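Local coordinates for protein aspartate semialdehyde dehydrogenase (Francisella tularensis subsp. tularensis, PDB 4WOJ) that probably catalyses the NADPH-dependent reductive dephosphorylation of L-aspartyl-4-phosphate to L-aspartate semialdehyde, a step toward lysine, methionine and threonine, at residues 7-12 with 71-76; 38-43 with 55-60; 149-154 with 299-304; 179-184 with 222-227; 186-191 with 213-218. All coordinates share one frame; numbering follows the deposited sequence.

Interaction 1 of 5, residues 7-12 with 71-76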
# COMPACT_ATOMS: atom_id res chain seq x y z
N MET B 7 42.24 -0.14 23.29
CA MET B 7 41.25 -0.77 22.43
C MET B 7 40.03 0.06 22.74
O MET B 7 39.96 0.63 23.82
CB MET B 7 41.03 -2.22 22.87
CG MET B 7 40.54 -3.17 21.78
SD MET B 7 40.58 -4.94 22.23
CE MET B 7 42.06 -5.46 21.38
N LEU B 8 39.06 0.13 21.84
CA LEU B 8 37.86 0.89 22.17
C LEU B 8 36.83 0.19 23.03
O LEU B 8 36.45 -0.96 22.77
CB LEU B 8 37.23 1.45 20.91
CG LEU B 8 38.08 2.57 20.33
CD1 LEU B 8 37.46 3.11 19.06
CD2 LEU B 8 38.28 3.68 21.35
N LYS B 9 36.41 0.87 24.08
CA LYS B 9 35.38 0.31 24.94
C LYS B 9 34.04 0.74 24.40
O LYS B 9 33.70 1.92 24.45
CB LYS B 9 35.56 0.79 26.36
CG LYS B 9 36.93 0.51 26.92
CD LYS B 9 36.96 0.83 28.39
CE LYS B 9 36.55 -0.39 29.20
NZ LYS B 9 36.49 -0.08 30.66
N VAL B 10 33.26 -0.23 23.92
CA VAL B 10 31.98 0.05 23.29
C VAL B 10 30.85 -0.58 24.07
O VAL B 10 30.86 -1.78 24.31
CB VAL B 10 31.90 -0.50 21.86
CG1 VAL B 10 30.73 0.12 21.12
CG2 VAL B 10 33.19 -0.22 21.11
N GLY B 11 29.87 0.25 24.41
CA GLY B 11 28.72 -0.18 25.19
C GLY B 11 27.50 -0.27 24.30
O GLY B 11 27.32 0.54 23.40
N PHE B 12 26.67 -1.27 24.56
CA PHE B 12 25.48 -1.51 23.75
C PHE B 12 24.20 -1.42 24.59
O PHE B 12 24.01 -2.18 25.53
CB PHE B 12 25.58 -2.88 23.06
CG PHE B 12 26.71 -2.96 22.09
CD1 PHE B 12 26.55 -2.50 20.77
CD2 PHE B 12 27.96 -3.40 22.49
CE1 PHE B 12 27.61 -2.53 19.87
CE2 PHE B 12 29.03 -3.45 21.60
CZ PHE B 12 28.86 -3.00 20.29
N SER B 71 32.45 5.44 31.16
CA SER B 71 33.75 4.81 30.86
C SER B 71 33.84 4.27 29.42
O SER B 71 34.94 4.08 28.92
CB SER B 71 34.01 3.67 31.83
OG SER B 71 32.83 2.90 31.96
N MET B 72 32.69 4.02 28.78
CA MET B 72 32.69 3.59 27.37
C MET B 72 33.18 4.73 26.47
O MET B 72 32.86 5.89 26.68
CB MET B 72 31.30 3.14 26.91
CG MET B 72 30.67 2.00 27.69
SD MET B 72 31.48 0.39 27.45
CE MET B 72 32.47 0.38 28.95
N ASP B 73 34.01 4.38 25.50
CA ASP B 73 34.47 5.29 24.47
C ASP B 73 33.36 5.64 23.46
O ASP B 73 33.35 6.73 22.85
CB ASP B 73 35.64 4.66 23.74
CG ASP B 73 36.86 4.54 24.62
OD1 ASP B 73 37.45 5.61 24.90
OD2 ASP B 73 37.19 3.40 25.06
N ILE B 74 32.45 4.68 23.31
CA ILE B 74 31.39 4.72 22.34
C ILE B 74 30.20 3.97 22.91
O ILE B 74 30.33 2.85 23.41
CB ILE B 74 31.79 4.03 21.02
CG1 ILE B 74 33.02 4.70 20.39
CG2 ILE B 74 30.63 4.05 20.02
CD1 ILE B 74 33.43 4.10 19.05
N LEU B 75 29.02 4.58 22.79
CA LEU B 75 27.78 3.92 23.18
C LEU B 75 26.87 3.84 21.96
O LEU B 75 26.83 4.76 21.14
CB LEU B 75 27.08 4.70 24.29
CG LEU B 75 27.88 4.80 25.60
CD1 LEU B 75 27.24 5.84 26.49
CD2 LEU B 75 27.95 3.45 26.30
N LEU B 76 26.16 2.73 21.84
CA LEU B 76 25.30 2.50 20.70
C LEU B 76 23.90 2.06 21.16
O LEU B 76 23.72 0.94 21.68
CB LEU B 76 25.93 1.45 19.79
CG LEU B 76 25.40 1.44 18.36
CD1 LEU B 76 26.44 0.79 17.47
CD2 LEU B 76 24.06 0.72 18.27

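Interaction 2 of 5, residues 38-43 with 55-60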
# COMPACT_ATOMS: atom_id res chain seq x y z
N PRO B 38 33.50 -5.02 24.13
CA PRO B 38 32.09 -4.76 24.29
C PRO B 38 31.65 -4.78 25.73
O PRO B 38 32.22 -5.50 26.54
CB PRO B 38 31.42 -5.89 23.51
CG PRO B 38 32.48 -6.46 22.65
CD PRO B 38 33.73 -6.31 23.46
N THR B 39 30.64 -3.98 26.04
CA THR B 39 29.95 -4.05 27.31
C THR B 39 28.47 -3.92 27.02
O THR B 39 28.07 -3.08 26.24
CB THR B 39 30.43 -2.94 28.25
OG1 THR B 39 31.82 -3.14 28.53
CG2 THR B 39 29.65 -2.94 29.54
N PHE B 40 27.67 -4.74 27.68
CA PHE B 40 26.28 -4.87 27.35
C PHE B 40 25.41 -4.34 28.47
O PHE B 40 25.39 -4.90 29.56
CB PHE B 40 25.96 -6.34 27.02
CG PHE B 40 26.47 -6.73 25.67
CD1 PHE B 40 25.74 -6.39 24.52
CD2 PHE B 40 27.71 -7.32 25.51
CE1 PHE B 40 26.21 -6.71 23.27
CE2 PHE B 40 28.19 -7.61 24.25
CZ PHE B 40 27.44 -7.30 23.13
N PHE B 41 24.69 -3.27 28.17
CA PHE B 41 23.88 -2.57 29.16
C PHE B 41 22.45 -3.01 29.18
O PHE B 41 21.90 -3.49 28.18
CB PHE B 41 23.94 -1.08 28.94
CG PHE B 41 25.24 -0.49 29.31
CD1 PHE B 41 26.24 -0.36 28.37
CD2 PHE B 41 25.48 -0.10 30.62
CE1 PHE B 41 27.45 0.21 28.72
CE2 PHE B 41 26.69 0.45 30.98
CZ PHE B 41 27.68 0.61 30.03
N SER B 42 21.84 -2.87 30.34
CA SER B 42 20.55 -3.47 30.55
C SER B 42 19.77 -2.66 31.54
O SER B 42 20.30 -1.80 32.25
CB SER B 42 20.69 -4.91 31.03
OG SER B 42 19.57 -5.67 30.65
N THR B 43 18.47 -2.91 31.55
CA THR B 43 17.60 -2.31 32.54
C THR B 43 16.87 -3.36 33.34
O THR B 43 15.85 -3.07 33.92
CB THR B 43 16.55 -1.39 31.88
OG1 THR B 43 17.20 -0.52 30.95
CG2 THR B 43 15.82 -0.56 32.95
N GLN B 55 27.60 -13.47 26.81
CA GLN B 55 28.27 -14.13 27.93
C GLN B 55 29.78 -13.86 28.04
O GLN B 55 30.31 -13.64 29.15
CB GLN B 55 28.02 -15.64 27.86
CG GLN B 55 28.95 -16.45 28.74
CD GLN B 55 28.33 -17.76 29.18
OE1 GLN B 55 27.43 -18.31 28.53
NE2 GLN B 55 28.80 -18.27 30.30
N GLN B 56 30.47 -13.89 26.90
CA GLN B 56 31.94 -13.79 26.86
C GLN B 56 32.48 -12.40 27.21
O GLN B 56 33.68 -12.21 27.38
CB GLN B 56 32.48 -14.28 25.51
CG GLN B 56 32.61 -13.23 24.42
CD GLN B 56 33.09 -13.82 23.11
OE1 GLN B 56 32.32 -14.05 22.20
NE2 GLN B 56 34.38 -14.06 23.02
N TYR B 57 31.60 -11.41 27.29
CA TYR B 57 32.00 -10.04 27.60
C TYR B 57 31.69 -9.71 29.05
O TYR B 57 32.04 -8.63 29.53
CB TYR B 57 31.33 -9.08 26.62
CG TYR B 57 31.68 -9.45 25.19
CD1 TYR B 57 32.98 -9.36 24.73
CD2 TYR B 57 30.72 -9.94 24.33
CE1 TYR B 57 33.33 -9.71 23.43
CE2 TYR B 57 31.05 -10.30 23.02
CZ TYR B 57 32.35 -10.20 22.58
OH TYR B 57 32.68 -10.57 21.31
N GLY B 58 31.07 -10.65 29.74
CA GLY B 58 30.85 -10.54 31.18
C GLY B 58 29.44 -10.21 31.59
O GLY B 58 28.47 -10.61 30.96
N ALA B 59 29.33 -9.48 32.69
CA ALA B 59 28.05 -9.19 33.32
C ALA B 59 27.38 -7.98 32.70
O ALA B 59 28.05 -7.06 32.23
CB ALA B 59 28.26 -8.94 34.80
N LEU B 60 26.06 -7.98 32.76
CA LEU B 60 25.28 -6.84 32.26
C LEU B 60 25.41 -5.68 33.22
O LEU B 60 25.18 -5.83 34.41
CB LEU B 60 23.81 -7.20 32.11
CG LEU B 60 23.52 -8.33 31.14
CD1 LEU B 60 22.05 -8.69 31.22
CD2 LEU B 60 23.94 -7.94 29.74

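Interaction 3 of 5, residues 149-154 with 299-304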
# COMPACT_ATOMS: atom_id res chain seq x y z
N ALA B 149 17.69 3.22 -2.74
CA ALA B 149 17.14 2.67 -3.97
C ALA B 149 17.43 3.59 -5.18
O ALA B 149 17.84 3.12 -6.24
CB ALA B 149 15.65 2.47 -3.82
N ILE B 150 17.23 4.88 -5.01
CA ILE B 150 17.52 5.83 -6.10
C ILE B 150 18.82 6.61 -5.87
O ILE B 150 19.00 7.72 -6.38
CB ILE B 150 16.34 6.79 -6.32
CG1 ILE B 150 15.96 7.49 -5.03
CG2 ILE B 150 15.16 6.00 -6.85
CD1 ILE B 150 14.96 8.61 -5.22
N ALA B 151 19.73 6.00 -5.12
CA ALA B 151 21.01 6.61 -4.82
C ALA B 151 21.76 7.10 -6.06
O ALA B 151 22.42 8.12 -6.02
CB ALA B 151 21.88 5.64 -4.03
N GLY B 152 21.65 6.33 -7.14
CA GLY B 152 22.43 6.56 -8.34
C GLY B 152 21.95 7.77 -9.10
O GLY B 152 22.68 8.32 -9.88
N LEU B 153 20.70 8.16 -8.87
CA LEU B 153 20.17 9.44 -9.34
C LEU B 153 20.52 10.60 -8.38
O LEU B 153 20.80 11.73 -8.81
CB LEU B 153 18.67 9.30 -9.57
CG LEU B 153 18.25 8.27 -10.63
CD1 LEU B 153 16.78 7.95 -10.55
CD2 LEU B 153 18.56 8.76 -12.03
N LEU B 154 20.54 10.33 -7.08
CA LEU B 154 20.76 11.39 -6.09
C LEU B 154 22.20 11.88 -6.11
O LEU B 154 22.47 13.08 -6.05
CB LEU B 154 20.40 10.95 -4.70
CG LEU B 154 18.95 10.51 -4.55
CD1 LEU B 154 18.80 9.55 -3.39
CD2 LEU B 154 18.04 11.71 -4.38
N GLN B 299 23.64 1.41 -10.67
CA GLN B 299 24.98 1.73 -10.16
C GLN B 299 25.02 2.62 -8.88
O GLN B 299 26.07 3.12 -8.51
CB GLN B 299 25.85 2.33 -11.27
CG GLN B 299 26.05 1.33 -12.42
CD GLN B 299 27.40 1.41 -13.14
OE1 GLN B 299 27.48 1.10 -14.34
NE2 GLN B 299 28.47 1.81 -12.44
N GLY B 300 23.92 2.74 -8.18
CA GLY B 300 23.91 3.52 -6.95
C GLY B 300 24.72 2.94 -5.81
O GLY B 300 25.28 3.71 -5.00
N ASN B 301 24.72 1.60 -5.71
CA ASN B 301 25.53 0.89 -4.73
C ASN B 301 25.39 -0.62 -4.92
O ASN B 301 24.69 -1.07 -5.77
CB ASN B 301 25.17 1.26 -3.29
CG ASN B 301 23.70 1.25 -3.07
OD1 ASN B 301 23.09 0.18 -2.90
ND2 ASN B 301 23.08 2.45 -3.11
N GLU B 302 26.12 -1.38 -4.14
CA GLU B 302 26.08 -2.84 -4.28
C GLU B 302 24.76 -3.47 -3.87
O GLU B 302 24.46 -4.53 -4.37
CB GLU B 302 27.25 -3.51 -3.57
CG GLU B 302 27.45 -3.09 -2.13
CD GLU B 302 28.47 -3.98 -1.42
OE1 GLU B 302 28.31 -5.23 -1.46
OE2 GLU B 302 29.41 -3.42 -0.81
N TRP B 303 23.97 -2.80 -3.01
CA TRP B 303 22.71 -3.37 -2.52
C TRP B 303 21.53 -3.20 -3.45
O TRP B 303 20.59 -3.97 -3.38
CB TRP B 303 22.40 -2.84 -1.12
CG TRP B 303 23.53 -3.19 -0.26
CD1 TRP B 303 23.77 -4.42 0.33
CD2 TRP B 303 24.66 -2.38 0.02
NE1 TRP B 303 24.95 -4.38 1.03
CE2 TRP B 303 25.53 -3.15 0.85
CE3 TRP B 303 25.04 -1.09 -0.36
CZ2 TRP B 303 26.74 -2.67 1.31
CZ3 TRP B 303 26.23 -0.59 0.11
CH2 TRP B 303 27.09 -1.39 0.94
N VAL B 304 21.56 -2.15 -4.28
CA VAL B 304 20.47 -1.89 -5.22
C VAL B 304 20.30 -3.11 -6.12
O VAL B 304 21.24 -3.57 -6.71
CB VAL B 304 20.76 -0.65 -6.09
CG1 VAL B 304 19.80 -0.52 -7.25
CG2 VAL B 304 20.66 0.58 -5.23

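Interaction 4 of 5, residues 179-184 with 222-227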
# COMPACT_ATOMS: atom_id res chain seq x y z
N GLN B 179 3.64 -8.69 17.41
CA GLN B 179 2.96 -9.76 18.13
C GLN B 179 1.47 -9.54 18.06
O GLN B 179 0.71 -10.45 17.74
CB GLN B 179 3.42 -9.80 19.59
CG GLN B 179 4.64 -10.66 19.80
CD GLN B 179 5.44 -10.28 21.03
OE1 GLN B 179 4.99 -9.53 21.89
NE2 GLN B 179 6.65 -10.81 21.11
N GLU B 180 1.04 -8.31 18.34
CA GLU B 180 -0.38 -7.96 18.20
C GLU B 180 -0.91 -8.35 16.80
O GLU B 180 -1.91 -9.05 16.68
CB GLU B 180 -0.65 -6.48 18.53
CG GLU B 180 -2.04 -6.27 19.11
CD GLU B 180 -2.42 -4.82 19.34
OE1 GLU B 180 -2.58 -4.10 18.34
OE2 GLU B 180 -2.59 -4.40 20.51
N LEU B 181 -0.21 -7.91 15.75
CA LEU B 181 -0.67 -8.15 14.39
C LEU B 181 -0.83 -9.64 14.17
O LEU B 181 -1.85 -10.10 13.60
CB LEU B 181 0.27 -7.54 13.34
CG LEU B 181 0.09 -8.07 11.89
CD1 LEU B 181 -1.28 -7.84 11.32
CD2 LEU B 181 1.12 -7.48 10.96
N LEU B 182 0.19 -10.40 14.58
CA LEU B 182 0.14 -11.88 14.42
C LEU B 182 -1.05 -12.43 15.15
O LEU B 182 -1.74 -13.28 14.66
CB LEU B 182 1.41 -12.56 14.91
CG LEU B 182 2.69 -12.27 14.11
CD1 LEU B 182 3.90 -12.77 14.87
CD2 LEU B 182 2.60 -12.87 12.72
N GLN B 183 -1.32 -11.88 16.31
CA GLN B 183 -2.42 -12.38 17.13
C GLN B 183 -3.81 -12.01 16.59
O GLN B 183 -4.71 -12.86 16.52
CB GLN B 183 -2.22 -11.89 18.55
CG GLN B 183 -3.46 -11.94 19.39
CD GLN B 183 -3.09 -12.20 20.80
OE1 GLN B 183 -2.41 -11.39 21.43
NE2 GLN B 183 -3.49 -13.37 21.32
N GLN B 184 -4.00 -10.76 16.23
CA GLN B 184 -5.24 -10.37 15.54
C GLN B 184 -5.54 -11.39 14.45
O GLN B 184 -6.62 -11.93 14.39
CB GLN B 184 -5.12 -8.99 14.91
CG GLN B 184 -5.02 -7.86 15.91
CD GLN B 184 -4.50 -6.57 15.28
OE1 GLN B 184 -4.30 -6.51 14.06
NE2 GLN B 184 -4.26 -5.52 16.12
N GLN B 222 -6.17 0.36 15.91
CA GLN B 222 -7.24 -0.41 15.25
C GLN B 222 -6.66 -1.71 14.77
O GLN B 222 -5.46 -1.89 14.73
CB GLN B 222 -7.84 0.35 14.07
CG GLN B 222 -8.32 1.77 14.40
CD GLN B 222 -9.67 1.82 15.11
OE1 GLN B 222 -10.37 0.81 15.29
NE2 GLN B 222 -10.05 3.02 15.51
N THR B 223 -7.51 -2.64 14.40
CA THR B 223 -7.02 -3.87 13.84
C THR B 223 -6.29 -3.61 12.51
O THR B 223 -6.84 -3.00 11.60
CB THR B 223 -8.17 -4.85 13.63
OG1 THR B 223 -8.77 -5.16 14.90
CG2 THR B 223 -7.66 -6.10 13.00
N LEU B 224 -5.05 -4.10 12.40
CA LEU B 224 -4.25 -3.98 11.17
C LEU B 224 -4.49 -5.15 10.21
O LEU B 224 -4.39 -5.01 8.99
CB LEU B 224 -2.76 -3.86 11.53
CG LEU B 224 -1.72 -3.76 10.42
CD1 LEU B 224 -2.06 -2.65 9.45
CD2 LEU B 224 -0.32 -3.55 10.99
N ALA B 225 -4.85 -6.31 10.75
CA ALA B 225 -5.09 -7.49 9.89
C ALA B 225 -6.27 -7.25 8.94
O ALA B 225 -7.31 -6.74 9.36
CB ALA B 225 -5.34 -8.74 10.73
N TYR B 226 -6.10 -7.65 7.68
CA TYR B 226 -7.05 -7.36 6.60
C TYR B 226 -7.39 -5.88 6.57
O TYR B 226 -8.52 -5.48 6.27
CB TYR B 226 -8.33 -8.18 6.73
CG TYR B 226 -8.08 -9.69 6.74
CD1 TYR B 226 -7.62 -10.35 5.60
CD2 TYR B 226 -8.30 -10.43 7.89
CE1 TYR B 226 -7.38 -11.72 5.62
CE2 TYR B 226 -8.09 -11.79 7.91
CZ TYR B 226 -7.62 -12.44 6.79
OH TYR B 226 -7.42 -13.80 6.85
N ASN B 227 -6.40 -5.06 6.87
CA ASN B 227 -6.65 -3.66 6.94
C ASN B 227 -5.43 -2.86 6.53
O ASN B 227 -4.42 -3.39 6.15
CB ASN B 227 -7.09 -3.33 8.36
CG ASN B 227 -7.95 -2.09 8.41
OD1 ASN B 227 -8.43 -1.63 7.38
ND2 ASN B 227 -8.11 -1.53 9.60

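Interaction 5 of 5, residues 186-191 with 213-218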
# COMPACT_ATOMS: atom_id res chain seq x y z
N SER B 186 -4.45 -14.39 13.97
CA SER B 186 -4.67 -15.73 14.50
C SER B 186 -6.10 -15.90 14.93
O SER B 186 -6.78 -16.83 14.49
CB SER B 186 -3.75 -16.00 15.69
OG SER B 186 -4.21 -17.13 16.41
N LEU B 187 -6.56 -14.98 15.76
CA LEU B 187 -7.94 -15.01 16.27
C LEU B 187 -9.01 -14.94 15.19
O LEU B 187 -9.95 -15.75 15.17
CB LEU B 187 -8.16 -13.87 17.25
CG LEU B 187 -7.27 -13.92 18.51
CD1 LEU B 187 -7.37 -12.61 19.28
CD2 LEU B 187 -7.66 -15.10 19.40
N LEU B 188 -8.85 -13.99 14.27
CA LEU B 188 -9.74 -13.88 13.13
C LEU B 188 -9.75 -15.14 12.31
O LEU B 188 -10.78 -15.52 11.75
CB LEU B 188 -9.33 -12.75 12.20
CG LEU B 188 -9.23 -11.39 12.82
CD1 LEU B 188 -8.69 -10.43 11.77
CD2 LEU B 188 -10.59 -10.96 13.28
N SER B 189 -8.59 -15.79 12.19
CA SER B 189 -8.52 -17.05 11.44
C SER B 189 -9.30 -18.16 12.11
O SER B 189 -9.84 -19.03 11.43
CB SER B 189 -7.07 -17.53 11.25
OG SER B 189 -6.25 -16.54 10.67
N LYS B 190 -9.35 -18.14 13.43
CA LYS B 190 -10.08 -19.19 14.17
C LYS B 190 -11.57 -19.06 13.93
O LYS B 190 -12.21 -20.02 13.51
CB LYS B 190 -9.80 -19.16 15.67
CG LYS B 190 -8.56 -19.96 16.01
CD LYS B 190 -8.00 -19.60 17.37
CE LYS B 190 -6.74 -20.42 17.63
NZ LYS B 190 -5.77 -19.67 18.47
N ILE B 191 -12.10 -17.86 14.14
CA ILE B 191 -13.52 -17.65 13.91
C ILE B 191 -13.94 -17.92 12.46
O ILE B 191 -15.07 -18.29 12.22
CB ILE B 191 -14.04 -16.30 14.39
CG1 ILE B 191 -15.57 -16.32 14.26
CG2 ILE B 191 -13.47 -15.16 13.55
CD1 ILE B 191 -16.35 -15.23 14.99
N SER B 213 -12.54 -5.81 22.63
CA SER B 213 -12.55 -6.74 23.75
C SER B 213 -12.38 -8.20 23.29
O SER B 213 -12.25 -9.10 24.12
CB SER B 213 -13.86 -6.61 24.51
OG SER B 213 -14.88 -7.29 23.81
N LYS B 214 -12.43 -8.42 21.98
CA LYS B 214 -12.25 -9.75 21.40
C LYS B 214 -10.93 -9.82 20.65
O LYS B 214 -10.21 -10.82 20.68
CB LYS B 214 -13.36 -10.05 20.40
CG LYS B 214 -14.76 -10.04 20.99
CD LYS B 214 -15.19 -11.42 21.47
CE LYS B 214 -16.69 -11.47 21.77
NZ LYS B 214 -17.31 -12.62 21.05
N ILE B 215 -10.63 -8.73 19.97
CA ILE B 215 -9.45 -8.61 19.14
C ILE B 215 -8.60 -7.48 19.64
O ILE B 215 -8.96 -6.32 19.47
CB ILE B 215 -9.86 -8.23 17.71
CG1 ILE B 215 -10.72 -9.34 17.08
CG2 ILE B 215 -8.62 -7.94 16.87
CD1 ILE B 215 -10.14 -10.73 17.20
N PRO B 216 -7.44 -7.81 20.22
CA PRO B 216 -6.61 -6.78 20.81
C PRO B 216 -6.06 -5.81 19.78
O PRO B 216 -5.49 -6.24 18.79
CB PRO B 216 -5.46 -7.58 21.41
CG PRO B 216 -5.33 -8.73 20.51
CD PRO B 216 -6.73 -9.09 20.13
N GLN B 217 -6.23 -4.53 20.03
CA GLN B 217 -5.87 -3.52 19.06
C GLN B 217 -5.35 -2.23 19.68
O GLN B 217 -5.33 -1.20 19.03
CB GLN B 217 -7.08 -3.20 18.19
CG GLN B 217 -8.39 -3.09 18.94
CD GLN B 217 -9.58 -3.18 17.99
OE1 GLN B 217 -10.00 -2.16 17.44
NE2 GLN B 217 -10.11 -4.40 17.80
N GLN B 218 -4.93 -2.28 20.92
CA GLN B 218 -4.44 -1.07 21.57
C GLN B 218 -3.12 -0.62 20.97
O GLN B 218 -2.88 0.59 20.79
CB GLN B 218 -4.26 -1.24 23.08
CG GLN B 218 -5.51 -1.63 23.89
CD GLN B 218 -6.83 -1.18 23.28
OE1 GLN B 218 -7.67 -2.00 22.86
NE2 GLN B 218 -7.03 0.13 23.22

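Interaction 1 of 5, residues 7-12 with 71-76
Met72 folds over the backbone of strand 8-12, its SD lying against the Val10-Gly11 peptide, 3.4 Å from Gly11 N. The bend at chi2 (-69°) carries SD back over that peptide, and CE goes on to meet Lys9 CB, the two side chains crossing at about a right angle. Gly11 has no side chain of its own, which lets Leu75 CD2 approach to 3.9 Å from its CA, beside Met72 CG. On the other sheet face Val10 and Ile74 lie side by side, pointing the same way, with Val10 CG1 4.1 Å from Ile74 CB; Phe12 CD1 rests on Leu76 CB farther along. Leu365 of helix 354-369 covers Val10 and Ile74. Between the faces runs the ladder of two parallel strands, neighbours in the Rossmann-type sheet of the NAD-binding domain: Gly11 N donates to Ile74 O at 2.8 Å, and Leu76 N to Gly11 O at 2.9 Å. At the entry to the ladder Lys9 O accepts two bonds, from Asp73 N at 2.7 Å and from Ile74 N at 3.2 Å. Asp73 OD2 turns its anti lone pair to Lys9 N, 2.8 Å away in a nearly straight bond (164°). The carboxylate thus takes the role of a backbone acceptor, and both polar atoms of the Lys9 main chain are satisfied by Asp73 and its successor, whereas the Lys9 ammonium makes no salt bridge to this carboxylate.

Interaction 2 of 5, residues 38-43 with 55-60
Packing of Pro38 and Phe40 on Tyr57, and of Phe40 and Ser42 on Leu60, joins strand 38-42, in the parallel sheet of the NAD-binding domain, to the connection that leads into the short edge strand 61-62. The Tyr57 ring is its centrepiece, its CG set anti to the carbonyl carbon (chi1 -57°), beside the backbone N, which starts the ring off by Pro38. Pro38 lies over one face, its CG 3.6 Å from the ring centroid in a CH-pi contact only 18° off the normal, while Gln56 CG covers the centre of the opposite face. Pro38 CD also comes to 3.4 Å from Tyr57 CD1, so the proline ring spreads over the rim as well as the face. Phe40 reaches Tyr57 from another direction: Tyr57 CD2 stands at the edge of the phenylalanine ring, 3.4 Å from Phe40 CE2, and the two planes are inclined at 40°. Phe12 and Trp15 also meet the Phe40 ring, the latter edge-to-face. Nearer strand 61-62, Leu60 puts CD2 3.7 Å from Phe40 CB and turns CD1 toward Ser42, whose OG is bonded to Arg16. A CA-H...O contact of 3.3 Å links Leu60 CA to Phe40 O. The packing thus lies just before Gln61, whose backbone bonds to Phe40 and Ser42 begin the parallel pairing at one margin of a Rossmann-type sheet.

Interaction 3 of 5, residues 149-154 with 299-304
Gly152 and Gly300 bring helix 151-154 against an Asx-motif loop that leads into strand 304-307, at the margin of the mixed sheet in the dimerisation domain. Backbone packing dominates: the two glycine CA atoms are 3.7 Å apart, and Gly152 N lies 3.6 Å from Gly300 CA. With no side chain on either residue, main chain can rest directly on main chain.

Van der Waals contacts of methyl groups with polar atoms flank this meeting point. Ala151 CB sits 3.5 Å from Asn301 ND2 and 4.0 Å from Gly300 O, and Val304 CG2 approaches Ala149 O at 3.9 Å. Val304 also packs on Ile297 and Ile331, and its side chain is about 8 Å from a bound sodium ion.

No hydrogen bond joins the two segments directly, but the residues just after and just before 149-154 bond to the loop: Lys155 donates to Gly300 O, and Leu148 O accepts a weak bond from Asn301 ND2. The Asn301 CG lies between its backbone N and carbonyl carbon (chi1 47°). Inside the loop its OD1 accepts Val304 N at 3.1 Å, the donor tilted 34° from the carbonyl plane, and more weakly Trp303 N.

Interaction 4 of 5, residues 179-184 with 222-227
Gln184 carries the tight part of this contact, extending its chain from helix 179-184 until OE1 meets two successive backbone N-H groups. Leu224 N donates at 3.0 Å, approaching at a C=O...N angle of 123° and tilted 34° from the amide carbonyl plane; Ala225 N adds a weak bond at 3.4 Å. The carboxamide also slides past Thr223, whose CG2 is 3.5 Å from OE1. Its other end is fixed too, as NE2 donates to Pro216 O and Thr220 OG1, so both halves of a buried amide are used and its rotation is set. The backbone it holds begins a type II beta turn, Leu224 to Asn227, in which Tyr226 takes the left-handed conformation (phi 50°). Asn227 closes back on the residue before the turn: ND2 donates to Thr223 O at 2.8 Å, nearly along the C=O axis. Beside the polar grip the packing is more relaxed. Leu181 sends CD1 to Ala225 CB and CD2 to Leu224 CD2, each pair 4.2 Å apart, the two leucines crossing obliquely. The contact thins out at the partly exposed Gln222, whose CB is directed away from the helix. At the turn the second subunit approaches: its Thr185 packs on the partly exposed Tyr226, and its Gln321 N bonds to Asn227 OD1.

Interaction 5 of 5, residues 186-191 with 213-218
Pro216 and Leu187 meet tip to tip, proline CD 3.7 Å from leucine CD1, next to the one flat group of the contact, the Gln217 carboxamide. That amide turns inward to its own segment and is met at NE2, near its plane: NE2 donates to Ile215 O at 2.8 Å, with the acceptor only 5° out of the amide plane and the bond nearly straight (165°). The same NE2 reaches Ser209 O, so the amide ties the 213-218 loop both to itself and to the end of helix 198-209. Everything that crosses between the two segments is apolar or van der Waals. Leu187 CD1 also rests 3.6 Å from Lys214 O, and thus lies against both residues that flank Ile215. The isoleucine fills the middle: its CD1 touches Leu187 CB at 3.7 Å and Leu188 CD2 at 4.0 Å, wedged between two consecutive helical leucines. With CG1 anti to the carbonyl carbon and the chain bent at chi2 (-50°), CD1 comes to lie there, and the Ile215 and Leu188 side chains cross at about a right angle. Leu187 is partly exposed, whereas Leu188 and Ile215 are buried. The contact packs the last turns of helix 175-191 on the loop that follows helix 198-209; Leu208 of that second helix touches both Leu188 and Ile215, Ala225 adds to the cover of Leu188, and Ser189, farther round the first helix, bonds to Ser189 of the second subunit.

How the interactions relate
Interactions 1 and 2 come first along the chain and belong to the NAD-binding domain. Their centres are 12 Å apart, and strands 8-13 and 36-42 pair side by side, with Val10 and Phe12 bonded to Thr39, so both build one Rossmann-type sheet. The other three lie in the dimerisation domain. Segments 149-154 and 299-304 bracket interactions 4 and 5 in sequence, yet interaction 3 sits on the opposite side of the chain's centre, about 34 Å from interaction 4 between centres. Interactions 4 and 5, their centres about 8 Å apart, share helix 175-191, and Gln184 reaches Pro216 between them; both touch the second subunit of the homodimer.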